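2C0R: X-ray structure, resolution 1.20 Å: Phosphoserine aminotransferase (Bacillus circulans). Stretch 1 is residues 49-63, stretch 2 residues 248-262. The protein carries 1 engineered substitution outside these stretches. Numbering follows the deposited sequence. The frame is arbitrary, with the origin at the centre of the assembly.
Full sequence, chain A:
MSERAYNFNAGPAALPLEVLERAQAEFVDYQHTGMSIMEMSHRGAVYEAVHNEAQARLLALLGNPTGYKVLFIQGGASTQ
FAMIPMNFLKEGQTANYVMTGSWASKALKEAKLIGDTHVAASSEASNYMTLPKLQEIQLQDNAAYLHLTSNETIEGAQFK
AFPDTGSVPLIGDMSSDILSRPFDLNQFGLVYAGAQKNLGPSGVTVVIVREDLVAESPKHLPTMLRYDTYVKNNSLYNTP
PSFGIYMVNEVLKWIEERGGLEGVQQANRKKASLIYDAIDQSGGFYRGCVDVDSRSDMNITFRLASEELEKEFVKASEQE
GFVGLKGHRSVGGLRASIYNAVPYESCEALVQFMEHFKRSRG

Stretch 1 (49-63) AVHNEAQARLLALLG
Stretch 2 248-262: VNEVLKWIEERGGLE

Residues 49-61 form a helix that begins earlier in the chain. Residues 248-257 form a second helix. The two run in the same general direction, with axes 34° apart and 9.0 Å at closest approach. Register is set by Ala54 CA to Asn249 CA at 4.6 Å, Arg57 CA to Leu252 CA at 6.5 Å and Leu61 CA to Gly260 CA at 6.1 Å. Leu62 and Arg258 leave helical angles. Gly259 (99/18) and Gly260 (63/-155) have positive phi, and the chain is helical again by Leu261.

Asn249 (chi1 t, chi2 44°) fits among Val50, Glu53, Ala54 and Arg57. The backbones are close here, with Ala54 CA 3.3 Å from Asn249 OD1. Asn249 ND2 gives a weak hydrogen bond to Glu53 OE2, 3.2 Å. A water joins Glu53 OE1 (2.8 Å) to Lys253 NZ (2.7 Å). Lys253 CG covers one face of the Arg57 guanidinium, 3.5 Å from Arg57 NE.

Further along, packing is mainly apolar. Leu252 (m, t) sits among Ala54, Arg57, Leu58 and Leu61; its CD1 is 3.9 Å from Leu58 CB. Leu61 (m, t) fills a pocket of Leu252, Ile255, Gly260 and Leu261. Its CD1 is 3.8 Å from Leu252 CD2, and its CD2 3.8 Å from Ile255 CG2. A second water links Leu61 O (2.8 Å) to Leu261 N (2.9 Å).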

ATOM      1  N   ALA A  49      -3.160 -18.673   0.171  1.00 13.69           N
ATOM      2  CA  ALA A  49      -3.308 -19.323  -1.130  1.00 12.77           C
ATOM      3  C   ALA A  49      -3.357 -18.293  -2.264  1.00 11.47           C
ATOM      4  O   ALA A  49      -2.764 -18.489  -3.327  1.00 12.90           O
ATOM      5  CB  ALA A  49      -4.576 -20.184  -1.166  1.00 13.68           C
ATOM      6  N   VAL A  50      -4.084 -17.194  -2.049  1.00 11.05           N
ATOM      7  CA  VAL A  50      -4.205 -16.160  -3.056  1.00 11.29           C
ATOM      8  C   VAL A  50      -2.842 -15.505  -3.276  1.00 10.63           C
ATOM      9  O   VAL A  50      -2.381 -15.273  -4.398  1.00 11.58           O
ATOM     10  CB  VAL A  50      -5.238 -15.089  -2.626  1.00 12.84           C
ATOM     11  CG1 VAL A  50      -5.158 -13.841  -3.471  1.00 16.33           C
ATOM     12  CG2 VAL A  50      -6.639 -15.718  -2.641  1.00 15.10           C
ATOM     13  N   HIS A  51      -2.199 -15.208  -2.140  1.00 11.55           N
ATOM     14  CA  HIS A  51      -0.873 -14.543  -2.178  1.00 11.75           C
ATOM     15  C   HIS A  51       0.151 -15.341  -2.944  1.00 10.97           C
ATOM     16  O   HIS A  51       0.952 -14.801  -3.730  1.00 11.99           O
ATOM     17  CB  HIS A  51      -0.475 -14.377  -0.699  1.00 11.85           C
ATOM     18  CG  HIS A  51       0.752 -13.573  -0.436  1.00 11.66           C
ATOM     19  ND1 HIS A  51       0.723 -12.189  -0.344  1.00 10.83           N
ATOM     20  CD2 HIS A  51       2.017 -13.992  -0.209  1.00 11.08           C
ATOM     21  CE1 HIS A  51       1.979 -11.806  -0.070  1.00 10.79           C
ATOM     22  NE2 HIS A  51       2.779 -12.870   0.011  1.00 11.20           N
ATOM     23  N   ASN A  52       0.156 -16.670  -2.702  1.00 10.97           N
ATOM     24  CA  ASN A  52       1.080 -17.558  -3.395  1.00 10.90           C
ATOM     25  C   ASN A  52       0.658 -17.847  -4.826  1.00 11.49           C
ATOM     26  O   ASN A  52       1.517 -17.958  -5.712  1.00 12.57           O
ATOM     27  CB  ASN A  52       1.218 -18.844  -2.600  1.00 10.76           C
ATOM     28  CG  ASN A  52       1.992 -18.631  -1.330  1.00 11.85           C
ATOM     29  OD1 ASN A  52       1.620 -19.104  -0.223  1.00 15.61           O
ATOM     30  ND2 ASN A  52       3.051 -17.891  -1.461  1.00 13.05           N
ATOM     31  N   GLU A  53      -0.613 -17.941  -5.104  1.00 13.43           N
ATOM     32  CA  GLU A  53      -1.111 -18.184  -6.454  1.00 13.40           C
ATOM     33  C   GLU A  53      -0.747 -17.026  -7.375  1.00 11.76           C
ATOM     34  O   GLU A  53      -0.413 -17.240  -8.534  1.00 12.64           O
ATOM     35  CB  GLU A  53      -2.640 -18.397  -6.431  1.00 16.18           C
ATOM     36  CG  GLU A  53      -3.303 -18.678  -7.772  1.00 22.70           C
ATOM     37  CD  GLU A  53      -4.813 -18.506  -7.714  1.00 25.04           C
ATOM     38  OE1 GLU A  53      -5.404 -18.606  -6.641  1.00 24.50           O
ATOM     39  OE2 GLU A  53      -5.450 -18.193  -8.733  1.00 42.61           O
ATOM     40  N   ALA A  54      -0.823 -15.817  -6.830  1.00 12.30           N
ATOM     41  CA  ALA A  54      -0.521 -14.660  -7.677  1.00 13.00           C
ATOM     42  C   ALA A  54       0.927 -14.758  -8.164  1.00 12.41           C
ATOM     43  O   ALA A  54       1.193 -14.456  -9.311  1.00 12.56           O
ATOM     44  CB  ALA A  54      -0.756 -13.367  -6.909  1.00 14.30           C
ATOM     45  N   GLN A  55       1.844 -15.142  -7.250  1.00 12.17           N
ATOM     46  CA  GLN A  55       3.226 -15.268  -7.650  1.00 12.22           C
ATOM     47  C   GLN A  55       3.418 -16.348  -8.714  1.00 12.40           C
ATOM     48  O   GLN A  55       4.073 -16.128  -9.713  1.00 12.80           O
ATOM     49  CB  GLN A  55       4.051 -15.597  -6.415  1.00 12.57           C
ATOM     50  CG  GLN A  55       4.009 -14.540  -5.345  1.00 12.59           C
ATOM     51  CD  GLN A  55       4.740 -15.089  -4.111  1.00 15.27           C
ATOM     52  OE1 GLN A  55       5.858 -15.640  -4.214  1.00 13.64           O
ATOM     53  NE2 GLN A  55       4.107 -14.925  -2.978  1.00 13.10           N
ATOM     54  N   ALA A  56       2.823 -17.522  -8.508  1.00 13.03           N
ATOM     55  CA  ALA A  56       2.896 -18.612  -9.447  1.00 13.09           C
ATOM     56  C   ALA A  56       2.271 -18.248 -10.790  1.00 12.85           C
ATOM     57  O   ALA A  56       2.815 -18.605 -11.839  1.00 13.85           O
ATOM     58  CB  ALA A  56       2.175 -19.864  -8.931  1.00 15.88           C
ATOM     59  N   ARG A  57       1.144 -17.560 -10.782  1.00 11.93           N
ATOM     60  CA  ARG A  57       0.565 -17.216 -12.097  1.00 11.52           C
ATOM     61  C   ARG A  57       1.397 -16.200 -12.842  1.00 12.31           C
ATOM     62  O   ARG A  57       1.500 -16.239 -14.064  1.00 13.07           O
ATOM     63  CB  ARG A  57      -0.802 -16.573 -11.824  1.00 10.84           C
ATOM     64  CG  ARG A  57      -1.851 -17.545 -11.428  1.00 11.87           C
ATOM     65  CD  ARG A  57      -3.201 -16.856 -11.307  1.00 17.04           C
ATOM     66  NE  ARG A  57      -4.264 -17.737 -10.889  1.00 24.27           N
ATOM     67  CZ  ARG A  57      -4.596 -18.937 -11.288  1.00 30.05           C
ATOM     68  NH1 ARG A  57      -3.892 -19.579 -12.212  1.00 45.51           N
ATOM     69  NH2 ARG A  57      -5.638 -19.573 -10.785  1.00 57.50           N
ATOM     70  N   LEU A  58       2.012 -15.264 -12.132  1.00 12.47           N
ATOM     71  CA  LEU A  58       2.879 -14.279 -12.810  1.00 12.73           C
ATOM     72  C   LEU A  58       4.086 -14.983 -13.402  1.00 11.90           C
ATOM     73  O   LEU A  58       4.404 -14.754 -14.562  1.00 12.38           O
ATOM     74  CB  LEU A  58       3.283 -13.223 -11.798  1.00 13.45           C
ATOM     75  CG  LEU A  58       4.131 -12.027 -12.171  1.00 25.84           C
ATOM     76  CD1 LEU A  58       4.042 -11.487 -13.558  1.00 39.80           C
ATOM     77  CD2 LEU A  58       3.753 -10.908 -11.157  1.00 20.57           C
ATOM     78  N   LEU A  59       4.773 -15.838 -12.661  1.00 12.40           N
ATOM     79  CA  LEU A  59       5.897 -16.577 -13.225  1.00 12.33           C
ATOM     80  C   LEU A  59       5.454 -17.420 -14.421  1.00 12.01           C
ATOM     81  O   LEU A  59       6.196 -17.474 -15.421  1.00 13.50           O
ATOM     82  CB  LEU A  59       6.602 -17.442 -12.176  1.00 11.73           C
ATOM     83  CG  LEU A  59       7.368 -16.606 -11.144  1.00 13.36           C
ATOM     84  CD1 LEU A  59       7.857 -17.533 -10.041  1.00 16.16           C
ATOM     85  CD2 LEU A  59       8.559 -15.900 -11.740  1.00 15.62           C
ATOM     86  N   ALA A  60       4.297 -18.042 -14.329  1.00 11.11           N
ATOM     87  CA  ALA A  60       3.841 -18.848 -15.458  1.00 11.74           C
ATOM     88  C   ALA A  60       3.607 -17.948 -16.692  1.00 11.47           C
ATOM     89  O   ALA A  60       3.940 -18.376 -17.816  1.00 13.26           O
ATOM     90  CB  ALA A  60       2.612 -19.655 -15.099  1.00 14.47           C
ATOM     91  N   LEU A  61       3.045 -16.774 -16.520  1.00 11.27           N
ATOM     92  CA  LEU A  61       2.843 -15.926 -17.708  1.00 12.90           C
ATOM     93  C   LEU A  61       4.163 -15.645 -18.392  1.00 13.16           C
ATOM     94  O   LEU A  61       4.189 -15.432 -19.608  1.00 14.02           O
ATOM     95  CB  LEU A  61       2.141 -14.622 -17.281  1.00 13.04           C
ATOM     96  CG  LEU A  61       0.615 -14.776 -17.066  1.00 12.67           C
ATOM     97  CD1 LEU A  61       0.078 -13.538 -16.346  1.00 15.33           C
ATOM     98  CD2 LEU A  61      -0.148 -14.994 -18.375  1.00 13.64           C
ATOM     99  N   LEU A  62       5.251 -15.610 -17.620  1.00 12.72           N
ATOM    100  CA  LEU A  62       6.566 -15.322 -18.170  1.00 12.95           C
ATOM    101  C   LEU A  62       7.315 -16.550 -18.628  1.00 13.17           C
ATOM    102  O   LEU A  62       8.524 -16.489 -18.966  1.00 16.38           O
ATOM    103  CB  LEU A  62       7.387 -14.548 -17.116  1.00 13.19           C
ATOM    104  CG  LEU A  62       6.929 -13.101 -16.859  1.00 14.38           C
ATOM    105  CD1 LEU A  62       7.598 -12.671 -15.548  1.00 17.59           C
ATOM    106  CD2 LEU A  62       7.268 -12.160 -17.994  1.00 17.86           C
ATOM    107  N   GLY A  63       6.619 -17.667 -18.663  1.00 12.27           N
ATOM    108  CA  GLY A  63       7.230 -18.900 -19.159  1.00 15.08           C
ATOM    109  C   GLY A  63       7.913 -19.729 -18.093  1.00 16.57           C
ATOM    110  O   GLY A  63       8.781 -20.573 -18.394  1.00 14.48           O
ATOM    111  N   VAL A 248      -4.572  -8.267  -8.144  1.00 10.99           N
ATOM    112  CA  VAL A 248      -3.528  -8.698  -9.083  1.00 10.90           C
ATOM    113  C   VAL A 248      -3.757 -10.140  -9.509  1.00 10.91           C
ATOM    114  O   VAL A 248      -3.690 -10.487 -10.705  1.00 11.55           O
ATOM    115  CB  VAL A 248      -2.124  -8.507  -8.461  1.00 10.99           C
ATOM    116  CG1 VAL A 248      -1.037  -9.158  -9.322  1.00 13.35           C
ATOM    117  CG2 VAL A 248      -1.836  -7.016  -8.279  1.00 12.69           C
ATOM    118  N   ASN A 249      -4.061 -11.003  -8.533  1.00 11.39           N
ATOM    119  CA  ASN A 249      -4.324 -12.417  -8.901  1.00 12.53           C
ATOM    120  C   ASN A 249      -5.425 -12.524  -9.937  1.00 12.14           C
ATOM    121  O   ASN A 249      -5.304 -13.240 -10.929  1.00 11.95           O
ATOM    122  CB  ASN A 249      -4.629 -13.198  -7.623  1.00 12.93           C
ATOM    123  CG  ASN A 249      -4.531 -14.703  -7.845  1.00 13.35           C
ATOM    124  OD1 ASN A 249      -3.620 -15.235  -8.479  1.00 12.99           O
ATOM    125  ND2 ASN A 249      -5.502 -15.385  -7.266  1.00 15.31           N
ATOM    126  N   GLU A 250      -6.500 -11.764  -9.729  1.00 11.89           N
ATOM    127  CA  GLU A 250      -7.612 -11.790 -10.701  1.00 11.62           C
ATOM    128  C   GLU A 250      -7.186 -11.249 -12.037  1.00 12.05           C
ATOM    129  O   GLU A 250      -7.593 -11.758 -13.103  1.00 13.44           O
ATOM    130  CB  GLU A 250      -8.781 -10.992 -10.109  1.00 13.45           C
ATOM    131  CG  GLU A 250      -9.445 -11.676  -8.922  1.00 12.76           C
ATOM    132  CD  GLU A 250      -9.859 -13.117  -9.196  1.00 14.05           C
ATOM    133  OE1 GLU A 250      -9.481 -13.995  -8.396  1.00 16.84           O
ATOM    134  OE2 GLU A 250     -10.533 -13.373 -10.220  1.00 17.46           O
ATOM    135  N   VAL A 251      -6.376 -10.206 -12.056  1.00 11.76           N
ATOM    136  CA  VAL A 251      -5.936  -9.674 -13.344  1.00 11.29           C
ATOM    137  C   VAL A 251      -5.043 -10.650 -14.073  1.00 11.01           C
ATOM    138  O   VAL A 251      -5.125 -10.816 -15.301  1.00 11.28           O
ATOM    139  CB  VAL A 251      -5.233  -8.309 -13.181  1.00 11.82           C
ATOM    140  CG1 VAL A 251      -4.578  -7.909 -14.493  1.00 14.97           C
ATOM    141  CG2 VAL A 251      -6.203  -7.221 -12.728  1.00 13.36           C
ATOM    142  N   LEU A 252      -4.200 -11.362 -13.350  1.00 11.52           N
ATOM    143  CA  LEU A 252      -3.332 -12.351 -13.982  1.00 11.17           C
ATOM    144  C   LEU A 252      -4.148 -13.478 -14.600  1.00 11.48           C
ATOM    145  O   LEU A 252      -3.825 -13.966 -15.691  1.00 12.87           O
ATOM    146  CB  LEU A 252      -2.296 -12.932 -13.003  1.00 11.74           C
ATOM    147  CG  LEU A 252      -1.370 -11.889 -12.346  1.00 11.67           C
ATOM    148  CD1 LEU A 252      -0.520 -12.623 -11.333  1.00 12.62           C
ATOM    149  CD2 LEU A 252      -0.521 -11.170 -13.374  1.00 13.99           C
ATOM    150  N   LYS A 253      -5.197 -13.900 -13.899  1.00 11.78           N
ATOM    151  CA  LYS A 253      -6.106 -14.875 -14.519  1.00 13.48           C
ATOM    152  C   LYS A 253      -6.662 -14.357 -15.836  1.00 12.56           C
ATOM    153  O   LYS A 253      -6.731 -15.058 -16.819  1.00 13.84           O
ATOM    154  CB  LYS A 253      -7.246 -15.170 -13.554  1.00 14.79           C
ATOM    155  CG  LYS A 253      -6.902 -16.066 -12.370  1.00 15.41           C
ATOM    156  CD  LYS A 253      -8.071 -16.022 -11.368  1.00 17.86           C
ATOM    157  CE  LYS A 253      -7.676 -16.783 -10.079  1.00 22.86           C
ATOM    158  NZ  LYS A 253      -8.802 -16.708  -9.102  1.00 21.72           N
ATOM    159  N   TRP A 254      -7.080 -13.085 -15.831  1.00 11.93           N
ATOM    160  CA  TRP A 254      -7.647 -12.514 -17.075  1.00 11.53           C
ATOM    161  C   TRP A 254      -6.593 -12.463 -18.168  1.00 11.93           C
ATOM    162  O   TRP A 254      -6.894 -12.741 -19.323  1.00 12.83           O
ATOM    163  CB  TRP A 254      -8.220 -11.148 -16.703  1.00 12.94           C
ATOM    164  CG  TRP A 254      -8.676 -10.311 -17.859  1.00 12.32           C
ATOM    165  CD1 TRP A 254      -9.952 -10.307 -18.415  1.00 15.61           C
ATOM    166  CD2 TRP A 254      -7.922  -9.358 -18.631  1.00 12.83           C
ATOM    167  NE1 TRP A 254     -10.011  -9.411 -19.460  1.00 14.79           N
ATOM    168  CE2 TRP A 254      -8.785  -8.828 -19.607  1.00 15.81           C
ATOM    169  CE3 TRP A 254      -6.599  -8.908 -18.581  1.00 13.18           C
ATOM    170  CZ2 TRP A 254      -8.351  -7.868 -20.522  1.00 15.26           C
ATOM    171  CZ3 TRP A 254      -6.167  -7.957 -19.482  1.00 14.86           C
ATOM    172  CH2 TRP A 254      -7.046  -7.445 -20.449  1.00 17.59           C
ATOM    173  N   ILE A 255      -5.339 -12.130 -17.832  1.00 11.92           N
ATOM    174  CA  ILE A 255      -4.322 -12.096 -18.909  1.00 13.31           C
ATOM    175  C   ILE A 255      -4.188 -13.473 -19.516  1.00 12.22           C
ATOM    176  O   ILE A 255      -4.072 -13.637 -20.743  1.00 12.44           O
ATOM    177  CB  ILE A 255      -2.974 -11.588 -18.349  1.00 13.01           C
ATOM    178  CG1 ILE A 255      -3.023 -10.139 -17.909  1.00 12.85           C
ATOM    179  CG2 ILE A 255      -1.871 -11.761 -19.415  1.00 13.24           C
ATOM    180  CD1 ILE A 255      -1.783  -9.587 -17.204  1.00 12.36           C
ATOM    181  N   GLU A 256      -4.216 -14.482 -18.645  1.00 12.88           N
ATOM    182  CA  GLU A 256      -4.096 -15.855 -19.170  1.00 17.12           C
ATOM    183  C   GLU A 256      -5.269 -16.112 -20.097  1.00 15.25           C
ATOM    184  O   GLU A 256      -5.118 -16.703 -21.177  1.00 18.94           O
ATOM    185  CB  GLU A 256      -4.005 -16.851 -18.011  1.00 21.99           C
ATOM    186  CG  GLU A 256      -4.038 -18.301 -18.414  1.00 29.57           C
ATOM    187  CD  GLU A 256      -2.770 -18.908 -18.972  1.00 39.78           C
ATOM    188  OE1 GLU A 256      -2.599 -20.141 -18.773  1.00 60.23           O
ATOM    189  OE2 GLU A 256      -1.946 -18.216 -19.619  1.00 36.64           O
ATOM    190  N   GLU A 257      -6.461 -15.673 -19.716  1.00 15.07           N
ATOM    191  CA  GLU A 257      -7.643 -15.934 -20.538  1.00 18.67           C
ATOM    192  C   GLU A 257      -7.610 -15.219 -21.876  1.00 18.67           C
ATOM    193  O   GLU A 257      -8.331 -15.599 -22.803  1.00 23.23           O
ATOM    194  CB  GLU A 257      -8.908 -15.409 -19.863  1.00 26.27           C
ATOM    195  CG  GLU A 257      -9.371 -16.145 -18.641  1.00 31.52           C
ATOM    196  CD  GLU A 257     -10.502 -15.400 -17.931  1.00 37.12           C
ATOM    197  OE1 GLU A 257     -10.709 -14.185 -18.181  1.00 33.81           O
ATOM    198  OE2 GLU A 257     -11.175 -16.058 -17.119  1.00 53.64           O
ATOM    199  N   ARG A 258      -6.818 -14.169 -21.918  1.00 17.26           N
ATOM    200  CA  ARG A 258      -6.718 -13.325 -23.084  1.00 18.05           C
ATOM    201  C   ARG A 258      -5.640 -13.868 -24.024  1.00 15.51           C
ATOM    202  O   ARG A 258      -5.331 -13.216 -25.009  1.00 18.22           O
ATOM    203  CB  ARG A 258      -6.363 -11.904 -22.681  1.00 20.07           C
ATOM    204  CG  ARG A 258      -7.411 -11.075 -21.972  1.00 24.35           C
ATOM    205  CD  ARG A 258      -8.397 -10.522 -22.998  1.00 33.81           C
ATOM    206  NE  ARG A 258      -9.763 -10.677 -22.599  1.00 43.31           N
ATOM    207  CZ  ARG A 258     -10.444 -11.366 -21.712  1.00 52.64           C
ATOM    208  NH1 ARG A 258      -9.929 -12.226 -20.839  1.00 52.82           N
ATOM    209  NH2 ARG A 258     -11.766 -11.165 -21.714  1.00 71.87           N
ATOM    210  N   GLY A 259      -5.063 -15.034 -23.713  1.00 18.02           N
ATOM    211  CA  GLY A 259      -3.991 -15.605 -24.549  1.00 16.34           C
ATOM    212  C   GLY A 259      -2.617 -15.344 -24.012  1.00 15.97           C
ATOM    213  O   GLY A 259      -1.621 -15.412 -24.749  1.00 14.09           O
ATOM    214  N   GLY A 260      -2.505 -14.989 -22.747  1.00 14.22           N
ATOM    215  CA  GLY A 260      -1.250 -14.672 -22.110  1.00 14.32           C
ATOM    216  C   GLY A 260      -0.586 -13.466 -22.713  1.00 12.54           C
ATOM    217  O   GLY A 260      -1.232 -12.587 -23.306  1.00 13.91           O
ATOM    218  N   LEU A 261       0.771 -13.393 -22.574  1.00 12.56           N
ATOM    219  CA  LEU A 261       1.439 -12.183 -22.973  1.00 12.63           C
ATOM    220  C   LEU A 261       1.442 -12.026 -24.482  1.00 12.50           C
ATOM    221  O   LEU A 261       1.372 -10.888 -24.947  1.00 14.26           O
ATOM    222  CB  LEU A 261       2.882 -12.189 -22.418  1.00 12.29           C
ATOM    223  CG  LEU A 261       2.982 -12.289 -20.898  1.00 12.78           C
ATOM    224  CD1 LEU A 261       4.416 -12.131 -20.444  1.00 13.87           C
ATOM    225  CD2 LEU A 261       2.064 -11.248 -20.258  1.00 15.50           C
ATOM    226  N   GLU A 262       1.491 -13.124 -25.214  1.00 14.45           N
ATOM    227  CA  GLU A 262       1.378 -13.002 -26.673  1.00 14.26           C
ATOM    228  C   GLU A 262       0.005 -12.468 -27.063  1.00 13.84           C
ATOM    229  O   GLU A 262      -0.116 -11.657 -27.972  1.00 13.76           O
ATOM    230  CB  GLU A 262       1.588 -14.352 -27.359  1.00 18.81           C
ATOM    231  CG  GLU A 262       3.018 -14.808 -27.381  1.00 21.91           C
ATOM    232  CD  GLU A 262       3.901 -14.150 -28.409  1.00 29.50           C
ATOM    233  OE1 GLU A 262       3.398 -13.267 -29.138  1.00 41.04           O
ATOM    234  OE2 GLU A 262       5.084 -14.568 -28.448  1.00 44.06           O
TER
HETATM  235  O   HOH W   1      -8.069 -17.881  -6.834  1.00 23.29           O
HETATM  236  O   HOH W   2       2.032 -15.740 -21.366  1.00 15.38           O